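Local atomic coordinates of formate oxidase (Aspergillus oryzae, PDB entry 5ZU2), a protein that binds FAD and, as a formate oxidase of the GMC oxidoreductase family, probably oxidises formate with the help of that flavin. Residues Phe7-Val12 / Glu261-Gln266; Val33-Ala38 / Ile221-Glu226; Thr69-Arg74 / Ile446-Phe451. The protein carries 1 engineered substitution. All coordinates share one frame; numbering follows the deposited sequence.

Contact 1 (Phe7-Val12 / Glu261-Gln266); sequences FDFVIV and EVILSQ. With FAD (flavin-adenine dinucleotide), chain D.
A chi1 of -173° turns V12 CG1 toward the carbonyl end of its residue, where it comes 3.5 Å from Q266 OE1, and leaves CG2 to meet V262 CG1 at 3.8 Å. Between these two branches, V12 CB rests against L264 CD1, so one valine gathers three residues of 261-266. The extended chain of Q266 carries its amide over a face of the FAD adenine, with CD 3.4 Å from C5A; OE1 accepts a hydrogen bond from S229, while E270 O takes only a weak one from NE2.

The other face of the sheet is lined by F9, I11, E261 and I263. Here E261 CB reaches the rim of the F9 ring, in its plane, 3.9 Å from CE1, and I11 and I263 run side by side with their CD1 methyls touching. The carboxylate oxygen E261 OE2 is engaged outside the segments, in a salt bridge with R539 and a hydrogen bond with H573. Helix 555-572 packs on F9 and I263, and helix 267-277 on V12 and L264.

A parallel ladder joins the backbones. It starts weakly at D8 O and tightens to a nearly straight bond from I263 N to V10 O, 2.8 Å and 173°, followed by V12 N to I263 O and then S265 N to V12 O, at 2.9 Å. These are inner strands of the parallel sheet of a Rossmann-type FAD domain. The chemistry is therefore split by position: apolar branches and backbone bonds fix the strands in register, and the amide beyond their C-terminal ends, its oxygen tied to S229, gives the adenine a flat polar neighbour.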
loop_
_atom_site.group_PDB
_atom_site.type_symbol
_atom_site.label_atom_id
_atom_site.label_comp_id
_atom_site.label_asym_id
_atom_site.label_seq_id
_atom_site.Cartn_x
_atom_site.Cartn_y
_atom_site.Cartn_z
ATOM N N PHE A 7 16.039 21.575 14.298
ATOM C CA PHE A 7 16.580 21.042 13.056
ATOM C C PHE A 7 15.987 21.864 11.922
ATOM O O PHE A 7 14.961 22.527 12.104
ATOM C CB PHE A 7 16.248 19.549 12.883
ATOM C CG PHE A 7 16.611 18.690 14.085
ATOM C CD1 PHE A 7 15.844 18.735 15.257
ATOM C CD2 PHE A 7 17.704 17.834 14.041
ATOM C CE1 PHE A 7 16.171 17.959 16.368
ATOM C CE2 PHE A 7 18.035 17.055 15.140
ATOM C CZ PHE A 7 17.262 17.118 16.312
ATOM N N ASP A 8 16.631 21.844 10.740
ATOM C CA ASP A 8 15.987 22.499 9.596
ATOM C C ASP A 8 14.662 21.836 9.263
ATOM O O ASP A 8 13.656 22.525 9.042
ATOM C CB ASP A 8 16.859 22.477 8.338
ATOM C CG ASP A 8 17.889 23.581 8.303
ATOM O OD1 ASP A 8 17.734 24.593 9.016
ATOM O OD2 ASP A 8 18.838 23.445 7.506
ATOM N N PHE A 9 14.634 20.505 9.239
ATOM C CA PHE A 9 13.447 19.768 8.832
ATOM C C PHE A 9 13.149 18.659 9.826
ATOM O O PHE A 9 14.035 17.878 10.173
ATOM C CB PHE A 9 13.630 19.174 7.430
ATOM C CG PHE A 9 13.708 20.200 6.367
ATOM C CD1 PHE A 9 12.594 20.955 6.048
ATOM C CD2 PHE A 9 14.897 20.448 5.709
ATOM C CE1 PHE A 9 12.667 21.923 5.077
ATOM C CE2 PHE A 9 14.979 21.422 4.740
ATOM C CZ PHE A 9 13.874 22.165 4.425
ATOM N N VAL A 10 11.891 18.565 10.240
ATOM C CA VAL A 10 11.425 17.504 11.122
ATOM C C VAL A 10 10.429 16.663 10.348
ATOM O O VAL A 10 9.420 17.185 9.861
ATOM C CB VAL A 10 10.781 18.062 12.399
ATOM C CG1 VAL A 10 10.127 16.944 13.187
ATOM C CG2 VAL A 10 11.831 18.797 13.259
ATOM N N ILE A 11 10.726 15.374 10.201
ATOM C CA ILE A 11 9.781 14.403 9.655
ATOM C C ILE A 11 9.141 13.646 10.815
ATOM O O ILE A 11 9.837 13.084 11.675
ATOM C CB ILE A 11 10.448 13.438 8.665
ATOM C CG1 ILE A 11 10.712 14.124 7.319
ATOM C CG2 ILE A 11 9.575 12.220 8.472
ATOM C CD1 ILE A 11 11.808 15.158 7.309
ATOM N N VAL A 12 7.817 13.656 10.852
ATOM C CA VAL A 12 7.045 13.003 11.893
ATOM C C VAL A 12 6.558 11.687 11.298
ATOM O O VAL A 12 5.666 11.673 10.446
ATOM C CB VAL A 12 5.890 13.893 12.359
ATOM C CG1 VAL A 12 5.177 13.294 13.564
ATOM C CG2 VAL A 12 6.410 15.318 12.632
ATOM N N GLU A 261 10.663 23.593 8.141
ATOM C CA GLU A 261 9.355 22.991 7.899
ATOM C C GLU A 261 9.213 21.655 8.621
ATOM O O GLU A 261 10.180 20.910 8.777
ATOM C CB GLU A 261 9.105 22.766 6.402
ATOM C CG GLU A 261 9.146 23.991 5.541
ATOM C CD GLU A 261 8.564 23.746 4.197
ATOM O OE1 GLU A 261 7.666 22.897 4.126
ATOM O OE2 GLU A 261 8.988 24.401 3.220
ATOM N N VAL A 262 7.977 21.352 9.022
ATOM C CA VAL A 262 7.594 20.040 9.531
ATOM C C VAL A 262 6.882 19.269 8.422
ATOM O O VAL A 262 5.980 19.797 7.756
ATOM C CB VAL A 262 6.703 20.165 10.776
ATOM C CG1 VAL A 262 6.138 18.816 11.157
ATOM C CG2 VAL A 262 7.498 20.791 11.963
ATOM N N ILE A 263 7.284 18.024 8.216
ATOM C CA ILE A 263 6.633 17.147 7.262
ATOM C C ILE A 263 5.979 16.015 8.044
ATOM O O ILE A 263 6.661 15.243 8.731
ATOM C CB ILE A 263 7.618 16.607 6.214
ATOM C CG1 ILE A 263 8.235 17.747 5.388
ATOM C CG2 ILE A 263 6.920 15.586 5.314
ATOM C CD1 ILE A 263 9.532 18.276 5.912
ATOM N N LEU A 264 4.661 15.908 7.921
ATOM C CA LEU A 264 3.892 14.882 8.605
ATOM C C LEU A 264 3.746 13.690 7.659
ATOM O O LEU A 264 3.233 13.838 6.546
ATOM C CB LEU A 264 2.534 15.431 9.040
ATOM C CG LEU A 264 1.580 14.435 9.697
ATOM C CD1 LEU A 264 2.283 13.698 10.849
ATOM C CD2 LEU A 264 0.278 15.110 10.158
ATOM N N SER A 265 4.222 12.525 8.095
ATOM C CA SER A 265 4.345 11.316 7.284
ATOM C C SER A 265 3.911 10.093 8.091
ATOM O O SER A 265 4.559 9.043 8.063
ATOM C CB SER A 265 5.777 11.129 6.776
ATOM O OG SER A 265 6.171 12.159 5.892
ATOM N N GLN A 266 2.832 10.218 8.854
ATOM C CA GLN A 266 2.432 9.139 9.741
ATOM C C GLN A 266 1.491 8.157 9.080
ATOM O O GLN A 266 0.954 7.287 9.762
ATOM C CB GLN A 266 1.821 9.689 11.027
ATOM C CG GLN A 266 2.876 10.241 11.994
ATOM C CD GLN A 266 2.321 10.482 13.398
ATOM O OE1 GLN A 266 3.087 10.584 14.370
ATOM N NE2 GLN A 266 0.990 10.569 13.511
HETATM P PA FAD D . 3.755 4.134 6.407
HETATM O O1A FAD D . 2.877 3.221 7.138
HETATM O O2A FAD D . 4.774 3.451 5.507
HETATM O O5B FAD D . 4.572 5.121 7.415
HETATM C C5B FAD D . 3.960 5.689 8.595
HETATM C C4B FAD D . 5.022 5.748 9.668
HETATM O O4B FAD D . 4.604 6.634 10.736
HETATM C C3B FAD D . 5.368 4.409 10.324
HETATM O O3B FAD D . 6.772 4.241 10.485
HETATM C C2B FAD D . 4.694 4.513 11.691
HETATM O O2B FAD D . 5.311 3.713 12.705
HETATM C C1B FAD D . 4.846 6.005 11.971
HETATM N N9A FAD D . 3.887 6.510 12.947
HETATM C C8A FAD D . 2.528 6.409 12.851
HETATM N N7A FAD D . 1.879 6.942 13.856
HETATM C C5A FAD D . 2.882 7.399 14.692
HETATM C C6A FAD D . 2.847 8.059 15.937
HETATM N N6A FAD D . 1.713 8.366 16.577
HETATM N N1A FAD D . 4.032 8.401 16.499
HETATM C C2A FAD D . 5.158 8.088 15.856
HETATM N N3A FAD D . 5.314 7.462 14.686
HETATM C C4A FAD D . 4.129 7.138 14.150
HETATM N N1 FAD D . 2.002 -1.654 -1.508
HETATM C C2 FAD D . 2.442 -2.076 -2.729
HETATM O O2 FAD D . 2.652 -1.276 -3.652
HETATM N N3 FAD D . 2.667 -3.442 -2.950
HETATM C C4 FAD D . 2.477 -4.467 -2.024
HETATM O O4 FAD D . 2.694 -5.642 -2.335
HETATM C C4X FAD D . 2.011 -3.992 -0.724
HETATM N N5 FAD D . 1.797 -4.882 0.217
HETATM C C5X FAD D . 1.357 -4.433 1.448
HETATM C C6 FAD D . 1.154 -5.372 2.465
HETATM C C7 FAD D . 0.727 -4.981 3.728
HETATM C C7M FAD D . 0.509 -6.028 4.796
HETATM C C8 FAD D . 0.507 -3.615 3.987
HETATM C C8M FAD D . 0.050 -3.152 5.341
HETATM C C9 FAD D . 0.722 -2.673 2.979
HETATM C C9A FAD D . 1.144 -3.069 1.713
HETATM N N10 FAD D . 1.394 -2.144 0.670
HETATM C C10 FAD D . 1.813 -2.570 -0.562
HETATM C "C1'" FAD D . 1.123 -0.717 0.843
HETATM C "C2'" FAD D . 2.350 0.134 1.107
HETATM O "O2'" FAD D . 3.286 -0.586 1.905
HETATM C "C3'" FAD D . 1.897 1.381 1.866
HETATM O "O3'" FAD D . 0.770 1.973 1.225
HETATM C "C4'" FAD D . 2.958 2.456 2.077
HETATM O "O4'" FAD D . 4.110 1.849 2.670
HETATM C "C5'" FAD D . 2.379 3.587 2.900
HETATM O "O5'" FAD D . 3.416 4.553 3.163
HETATM P P FAD D . 3.179 5.773 4.117
HETATM O O1P FAD D . 4.542 6.465 4.191
HETATM O O2P FAD D . 1.963 6.501 3.624
HETATM O O3P FAD D . 2.876 5.115 5.525
#

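Contact 2 (Val33-Ala38 / Ile221-Glu226); sequences VLIVEA and ITIVPE. With FAD (flavin-adenine dinucleotide), chain D.
I35 lies between two isoleucines of the neighbouring strand: its CD1 slants across I221, 3.6 Å from CG2, and runs alongside I223, both chains pointing the same way, with CG1 at 4.0 Å. V33 adds to this face, which helix 16-25 covers through its contacts with V33 and I35. On the opposite face, L34 slopes over V224, CD1 to CG2, while the same methyl touches T222 CG2; F7 packs on both L34 and T222.

The strands are parallel and in register, linked by T222 N to V33 O, I35 N to T222 O at 2.7 Å, and V224 N to I35 O, the last bond nearly straight at 173°. A longer, more bent bond from E37 N to V224 O, 3.1 Å, closes the ladder as the strands end.

Past this point E37 heads off to the cofactor. Its chain is extended at chi1 but bends at chi2 (61°), which sets the carboxylate across the ribose diol: FAD O3B donates to OE1 and O2B to OE2, each at 2.6 Å. G14 N and G39 N also donate to OE1 and OE2 respectively, and A38 CB sits 3.4 Å from C2A of the adenine. An acidic residue at the end of the second strand is the classical ribose ligand of Rossmann-type dinucleotide folds. Each carboxylate oxygen here thus serves a sugar hydroxyl and a backbone N-H, a pairing that would probably stabilise its negative charge.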
loop_
_atom_site.group_PDB
_atom_site.type_symbol
_atom_site.label_atom_id
_atom_site.label_comp_id
_atom_site.label_asym_id
_atom_site.label_seq_id
_atom_site.Cartn_x
_atom_site.Cartn_y
_atom_site.Cartn_z
ATOM N N VAL A 33 18.336 17.184 9.603
ATOM C CA VAL A 33 17.065 16.483 9.465
ATOM C C VAL A 33 16.852 15.608 10.694
ATOM O O VAL A 33 17.734 14.825 11.078
ATOM C CB VAL A 33 17.001 15.627 8.181
ATOM C CG1 VAL A 33 15.602 15.020 8.025
ATOM C CG2 VAL A 33 17.378 16.455 6.934
ATOM N N LEU A 34 15.679 15.731 11.297
ATOM C CA LEU A 34 15.253 14.882 12.394
ATOM C C LEU A 34 14.118 13.984 11.925
ATOM O O LEU A 34 13.200 14.448 11.241
ATOM C CB LEU A 34 14.771 15.725 13.576
ATOM C CG LEU A 34 13.976 14.946 14.623
ATOM C CD1 LEU A 34 14.889 14.030 15.398
ATOM C CD2 LEU A 34 13.231 15.909 15.528
ATOM N N ILE A 35 14.163 12.713 12.315
ATOM C CA ILE A 35 13.058 11.776 12.085
ATOM C C ILE A 35 12.568 11.271 13.439
ATOM O O ILE A 35 13.357 10.696 14.200
ATOM C CB ILE A 35 13.486 10.581 11.228
ATOM C CG1 ILE A 35 14.084 11.046 9.908
ATOM C CG2 ILE A 35 12.270 9.678 11.003
ATOM C CD1 ILE A 35 14.683 9.891 9.076
ATOM N N VAL A 36 11.266 11.467 13.743
ATOM C CA VAL A 36 10.644 10.826 14.907
ATOM C C VAL A 36 9.786 9.659 14.432
ATOM O O VAL A 36 9.084 9.757 13.414
ATOM C CB VAL A 36 9.829 11.818 15.770
ATOM C CG1 VAL A 36 10.756 12.862 16.400
ATOM C CG2 VAL A 36 8.724 12.477 15.007
ATOM N N GLU A 37 9.877 8.532 15.148
ATOM C CA GLU A 37 9.270 7.271 14.728
ATOM C C GLU A 37 8.896 6.458 15.963
ATOM O O GLU A 37 9.704 6.347 16.896
ATOM C CB GLU A 37 10.233 6.459 13.841
ATOM C CG GLU A 37 9.883 4.984 13.704
ATOM C CD GLU A 37 8.509 4.788 13.073
ATOM O OE1 GLU A 37 8.155 5.603 12.197
ATOM O OE2 GLU A 37 7.773 3.844 13.454
ATOM N N ALA A 38 7.693 5.848 15.938
ATOM C CA ALA A 38 7.182 5.129 17.111
ATOM C C ALA A 38 7.867 3.783 17.326
ATOM O O ALA A 38 8.079 3.386 18.478
ATOM C CB ALA A 38 5.660 4.945 17.016
ATOM N N ILE A 221 21.203 13.376 9.513
ATOM C CA ILE A 221 19.882 12.898 9.903
ATOM C C ILE A 221 19.980 12.396 11.326
ATOM O O ILE A 221 20.775 11.492 11.608
ATOM C CB ILE A 221 19.368 11.782 8.983
ATOM C CG1 ILE A 221 19.267 12.265 7.534
ATOM C CG2 ILE A 221 18.004 11.324 9.464
ATOM C CD1 ILE A 221 18.758 11.220 6.573
ATOM N N THR A 222 19.190 12.984 12.217
ATOM C CA THR A 222 18.982 12.443 13.552
ATOM C C THR A 222 17.710 11.587 13.521
ATOM O O THR A 222 16.625 12.058 13.137
ATOM C CB THR A 222 18.888 13.550 14.613
ATOM O OG1 THR A 222 20.113 14.298 14.639
ATOM C CG2 THR A 222 18.712 12.950 16.007
ATOM N N ILE A 223 17.859 10.322 13.887
ATOM C CA ILE A 223 16.762 9.369 13.951
ATOM C C ILE A 223 16.431 9.108 15.421
ATOM O O ILE A 223 17.263 8.597 16.179
ATOM C CB ILE A 223 17.111 8.072 13.204
ATOM C CG1 ILE A 223 17.325 8.371 11.708
ATOM C CG2 ILE A 223 16.011 7.066 13.373
ATOM C CD1 ILE A 223 17.666 7.151 10.823
ATOM N N VAL A 224 15.216 9.456 15.826
ATOM C CA VAL A 224 14.759 9.209 17.194
ATOM C C VAL A 224 13.647 8.163 17.151
ATOM O O VAL A 224 12.483 8.503 16.895
ATOM C CB VAL A 224 14.313 10.516 17.868
ATOM C CG1 VAL A 224 13.670 10.255 19.224
ATOM C CG2 VAL A 224 15.490 11.467 18.017
ATOM N N PRO A 225 13.962 6.884 17.322
ATOM C CA PRO A 225 12.937 5.839 17.333
ATOM C C PRO A 225 12.290 5.743 18.712
ATOM O O PRO A 225 12.635 6.477 19.637
ATOM C CB PRO A 225 13.734 4.576 17.010
ATOM C CG PRO A 225 15.065 4.833 17.634
ATOM C CD PRO A 225 15.318 6.316 17.399
ATOM N N GLU A 226 11.332 4.820 18.831
ATOM C CA GLU A 226 10.645 4.522 20.099
ATOM C C GLU A 226 10.073 5.763 20.789
ATOM O O GLU A 226 10.081 5.863 22.015
ATOM C CB GLU A 226 11.581 3.805 21.080
ATOM C CG GLU A 226 12.496 2.792 20.463
ATOM C CD GLU A 226 11.954 1.422 20.585
ATOM O OE1 GLU A 226 10.711 1.297 20.645
ATOM O OE2 GLU A 226 12.763 0.469 20.633
HETATM P PA FAD D . 3.755 4.134 6.407
HETATM O O1A FAD D . 2.877 3.221 7.138
HETATM O O2A FAD D . 4.774 3.451 5.507
HETATM O O5B FAD D . 4.572 5.121 7.415
HETATM C C5B FAD D . 3.960 5.689 8.595
HETATM C C4B FAD D . 5.022 5.748 9.668
HETATM O O4B FAD D . 4.604 6.634 10.736
HETATM C C3B FAD D . 5.368 4.409 10.324
HETATM O O3B FAD D . 6.772 4.241 10.485
HETATM C C2B FAD D . 4.694 4.513 11.691
HETATM O O2B FAD D . 5.311 3.713 12.705
HETATM C C1B FAD D . 4.846 6.005 11.971
HETATM N N9A FAD D . 3.887 6.510 12.947
HETATM C C8A FAD D . 2.528 6.409 12.851
HETATM N N7A FAD D . 1.879 6.942 13.856
HETATM C C5A FAD D . 2.882 7.399 14.692
HETATM C C6A FAD D . 2.847 8.059 15.937
HETATM N N6A FAD D . 1.713 8.366 16.577
HETATM N N1A FAD D . 4.032 8.401 16.499
HETATM C C2A FAD D . 5.158 8.088 15.856
HETATM N N3A FAD D . 5.314 7.462 14.686
HETATM C C4A FAD D . 4.129 7.138 14.150
HETATM N N1 FAD D . 2.002 -1.654 -1.508
HETATM C C2 FAD D . 2.442 -2.076 -2.729
HETATM O O2 FAD D . 2.652 -1.276 -3.652
HETATM N N3 FAD D . 2.667 -3.442 -2.950
HETATM C C4 FAD D . 2.477 -4.467 -2.024
HETATM O O4 FAD D . 2.694 -5.642 -2.335
HETATM C C4X FAD D . 2.011 -3.992 -0.724
HETATM N N5 FAD D . 1.797 -4.882 0.217
HETATM C C5X FAD D . 1.357 -4.433 1.448
HETATM C C6 FAD D . 1.154 -5.372 2.465
HETATM C C7 FAD D . 0.727 -4.981 3.728
HETATM C C7M FAD D . 0.509 -6.028 4.796
HETATM C C8 FAD D . 0.507 -3.615 3.987
HETATM C C8M FAD D . 0.050 -3.152 5.341
HETATM C C9 FAD D . 0.722 -2.673 2.979
HETATM C C9A FAD D . 1.144 -3.069 1.713
HETATM N N10 FAD D . 1.394 -2.144 0.670
HETATM C C10 FAD D . 1.813 -2.570 -0.562
HETATM C "C1'" FAD D . 1.123 -0.717 0.843
HETATM C "C2'" FAD D . 2.350 0.134 1.107
HETATM O "O2'" FAD D . 3.286 -0.586 1.905
HETATM C "C3'" FAD D . 1.897 1.381 1.866
HETATM O "O3'" FAD D . 0.770 1.973 1.225
HETATM C "C4'" FAD D . 2.958 2.456 2.077
HETATM O "O4'" FAD D . 4.110 1.849 2.670
HETATM C "C5'" FAD D . 2.379 3.587 2.900
HETATM O "O5'" FAD D . 3.416 4.553 3.163
HETATM P P FAD D . 3.179 5.773 4.117
HETATM O O1P FAD D . 4.542 6.465 4.191
HETATM O O2P FAD D . 1.963 6.501 3.624
HETATM O O3P FAD D . 2.876 5.115 5.525
#

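Contact 3 (Thr69-Arg74 / Ile446-Phe451); sequences TTMVRR and INLNFF
R73 lays one face of its guanidinium over the amide of N447, whose CG stands 3.8 Å above the plane and toward its rim, the two planes being 39° apart. The nearest atoms, R73 NH2 and N447 ND2 at 3.3 Å, are both donors, so this is an overlap of flat groups and not a hydrogen bond. E78 holds R73 NE in a salt bridge. N447 turns its oxygen the other way: OD1 accepts from N449 N in an Asx turn, the donor standing well above the carbonyl plane, and also borders T70 CG2.

Two backbone bonds hold T70 along one edge, its N giving to I446 O and its O accepting from L448 N at 2.8 Å. The two segments run in broadly the same direction, and their pairing amounts to a single bridge before the 446-451 chain turns aside. After the turn F450 N reaches back to M71 O at 3.0 Å. Beneath, T69 CG2 and M71 CE converge on L448 CD1, while the F450 ring takes L448 CB over its centre.

R74 closes the far end. A bend at chi3 (56°) brings NH1 to F451 O, 2.8 Å away, nearly straight and within the guanidinium plane; D454 and D76 supply the charges, through NH1 and NE. A bound water accepts from R73 N and donates to N449 OD1 and F450 O, bridging the segments where direct backbone-to-backbone pairing has ended.

The contact ties the hairpin formed by 67-74 and 77-81 to the approach to helix 454-473. Its grip combines apolar packing round L448 with polar bonds: carbonyl oxygens are met by backbone N-H groups, a water or an arginine whose charge is probably balanced by nearby aspartates.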
loop_
_atom_site.group_PDB
_atom_site.type_symbol
_atom_site.label_atom_id
_atom_site.label_comp_id
_atom_site.label_asym_id
_atom_site.label_seq_id
_atom_site.Cartn_x
_atom_site.Cartn_y
_atom_site.Cartn_z
ATOM N N THR A 69 -10.327 -2.428 12.544
ATOM C CA THR A 69 -10.888 -1.683 11.427
ATOM C C THR A 69 -12.217 -2.287 11.005
ATOM O O THR A 69 -12.314 -3.506 10.847
ATOM C CB THR A 69 -9.913 -1.676 10.243
ATOM O OG1 THR A 69 -8.765 -0.888 10.586
ATOM C CG2 THR A 69 -10.572 -1.090 9.023
ATOM N N THR A 70 -13.221 -1.430 10.798
ATOM C CA THR A 70 -14.482 -1.838 10.171
ATOM C C THR A 70 -14.254 -2.001 8.667
ATOM O O THR A 70 -13.925 -1.025 7.979
ATOM C CB THR A 70 -15.598 -0.806 10.404
ATOM O OG1 THR A 70 -15.894 -0.667 11.795
ATOM C CG2 THR A 70 -16.856 -1.224 9.695
ATOM N N MET A 71 -14.430 -3.227 8.161
ATOM C CA MET A 71 -14.194 -3.535 6.750
ATOM C C MET A 71 -15.358 -3.105 5.876
ATOM O O MET A 71 -15.156 -2.544 4.796
ATOM C CB MET A 71 -13.950 -5.035 6.561
ATOM C CG MET A 71 -12.730 -5.577 7.290
ATOM S SD MET A 71 -11.142 -5.115 6.525
ATOM C CE MET A 71 -10.352 -4.389 7.924
ATOM N N VAL A 72 -16.577 -3.429 6.285
ATOM C CA VAL A 72 -17.772 -3.024 5.556
ATOM C C VAL A 72 -18.812 -2.597 6.578
ATOM O O VAL A 72 -18.881 -3.160 7.677
ATOM C CB VAL A 72 -18.314 -4.105 4.579
ATOM C CG1 VAL A 72 -17.368 -5.306 4.427
ATOM C CG2 VAL A 72 -19.751 -4.495 4.894
ATOM N N ARG A 73 -19.557 -1.532 6.248
ATOM C CA ARG A 73 -20.654 -1.052 7.087
ATOM C C ARG A 73 -21.822 -0.729 6.158
ATOM O O ARG A 73 -21.963 0.408 5.709
ATOM C CB ARG A 73 -20.242 0.161 7.921
ATOM C CG ARG A 73 -21.377 0.697 8.793
ATOM C CD ARG A 73 -20.933 1.834 9.675
ATOM N NE ARG A 73 -19.893 1.436 10.617
ATOM C CZ ARG A 73 -18.964 2.270 11.080
ATOM N NH1 ARG A 73 -18.034 1.842 11.935
ATOM N NH2 ARG A 73 -18.956 3.538 10.675
ATOM N N ARG A 74 -22.635 -1.740 5.877
ATOM C CA ARG A 74 -23.861 -1.654 5.098
ATOM C C ARG A 74 -25.021 -1.922 6.041
ATOM O O ARG A 74 -24.843 -2.486 7.123
ATOM C CB ARG A 74 -23.889 -2.692 3.958
ATOM C CG ARG A 74 -22.861 -2.516 2.811
ATOM C CD ARG A 74 -22.675 -3.858 2.081
ATOM N NE ARG A 74 -23.974 -4.333 1.602
ATOM C CZ ARG A 74 -24.550 -4.013 0.442
ATOM N NH1 ARG A 74 -23.949 -3.230 -0.439
ATOM N NH2 ARG A 74 -25.742 -4.494 0.165
ATOM N N ILE A 446 -11.656 3.501 12.388
ATOM C CA ILE A 446 -11.354 3.318 10.969
ATOM C C ILE A 446 -12.484 2.525 10.326
ATOM O O ILE A 446 -12.779 1.397 10.747
ATOM C CB ILE A 446 -10.018 2.583 10.742
ATOM C CG1 ILE A 446 -8.876 3.280 11.484
ATOM C CG2 ILE A 446 -9.719 2.530 9.245
ATOM C CD1 ILE A 446 -7.552 2.527 11.448
ATOM N N ASN A 447 -13.087 3.095 9.290
ATOM C CA ASN A 447 -14.136 2.438 8.516
ATOM C C ASN A 447 -13.748 2.478 7.042
ATOM O O ASN A 447 -13.691 3.559 6.450
ATOM C CB ASN A 447 -15.470 3.130 8.767
ATOM C CG ASN A 447 -16.570 2.646 7.851
ATOM O OD1 ASN A 447 -16.528 1.548 7.289
ATOM N ND2 ASN A 447 -17.563 3.492 7.680
ATOM N N LEU A 448 -13.441 1.313 6.455
ATOM C CA LEU A 448 -13.065 1.282 5.042
ATOM C C LEU A 448 -14.262 1.398 4.109
ATOM O O LEU A 448 -14.087 1.766 2.949
ATOM C CB LEU A 448 -12.292 -0.002 4.723
ATOM C CG LEU A 448 -10.941 -0.079 5.429
ATOM C CD1 LEU A 448 -10.276 -1.460 5.324
ATOM C CD2 LEU A 448 -10.042 1.047 4.914
ATOM N N ASN A 449 -15.463 1.081 4.586
ATOM C CA ASN A 449 -16.691 1.216 3.808
ATOM C C ASN A 449 -16.606 0.469 2.479
ATOM O O ASN A 449 -17.078 0.945 1.444
ATOM C CB ASN A 449 -17.024 2.683 3.581
ATOM C CG ASN A 449 -18.473 2.895 3.197
ATOM O OD1 ASN A 449 -19.342 2.147 3.626
ATOM N ND2 ASN A 449 -18.745 3.947 2.424
ATOM N N PHE A 450 -16.025 -0.731 2.514
ATOM C CA PHE A 450 -15.996 -1.576 1.331
ATOM C C PHE A 450 -17.417 -1.976 0.975
ATOM O O PHE A 450 -18.223 -2.310 1.852
ATOM C CB PHE A 450 -15.176 -2.845 1.584
ATOM C CG PHE A 450 -13.687 -2.642 1.599
ATOM C CD1 PHE A 450 -13.083 -1.656 0.818
ATOM C CD2 PHE A 450 -12.879 -3.474 2.373
ATOM C CE1 PHE A 450 -11.703 -1.497 0.827
ATOM C CE2 PHE A 450 -11.485 -3.309 2.401
ATOM C CZ PHE A 450 -10.900 -2.330 1.634
ATOM N N PHE A 451 -17.715 -1.951 -0.321
ATOM C CA PHE A 451 -18.947 -2.508 -0.875
ATOM C C PHE A 451 -20.194 -1.739 -0.434
ATOM O O PHE A 451 -21.285 -2.310 -0.327
ATOM C CB PHE A 451 -19.057 -4.008 -0.545
ATOM C CG PHE A 451 -17.911 -4.820 -1.107
ATOM C CD1 PHE A 451 -17.709 -4.902 -2.482
ATOM C CD2 PHE A 451 -17.030 -5.484 -0.282
ATOM C CE1 PHE A 451 -16.655 -5.636 -3.007
ATOM C CE2 PHE A 451 -15.966 -6.232 -0.812
ATOM C CZ PHE A 451 -15.782 -6.304 -2.163
HETATM O O HOH W 1 -14.348 0.795 13.420
HETATM O O HOH W 2 -19.656 -0.405 3.754
#

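In the fold
Contacts 1 and 2 are neighbours in one parallel sheet, ordered 221-224, 33-36, 9-12, 261-264, 538-540; their centres are 10 Å apart, and strands 9-12 and 33-36 bond directly, as in I11 N to L34 O (2.8 Å). Both reach the adenosine end of FAD. Along the chain, 33-38 and 221-226 fall between 7-12 and 261-266. Contact 3 lies about 31 Å and 33 Å from them, centre to centre, and its segments alternate with theirs, since 69-74 leaves early and 446-451 returns late. It is one of the places where the N-terminal and C-terminal parts of this GMC oxidoreductase meet; strand 538-540, at the edge of the parallel sheet, is another.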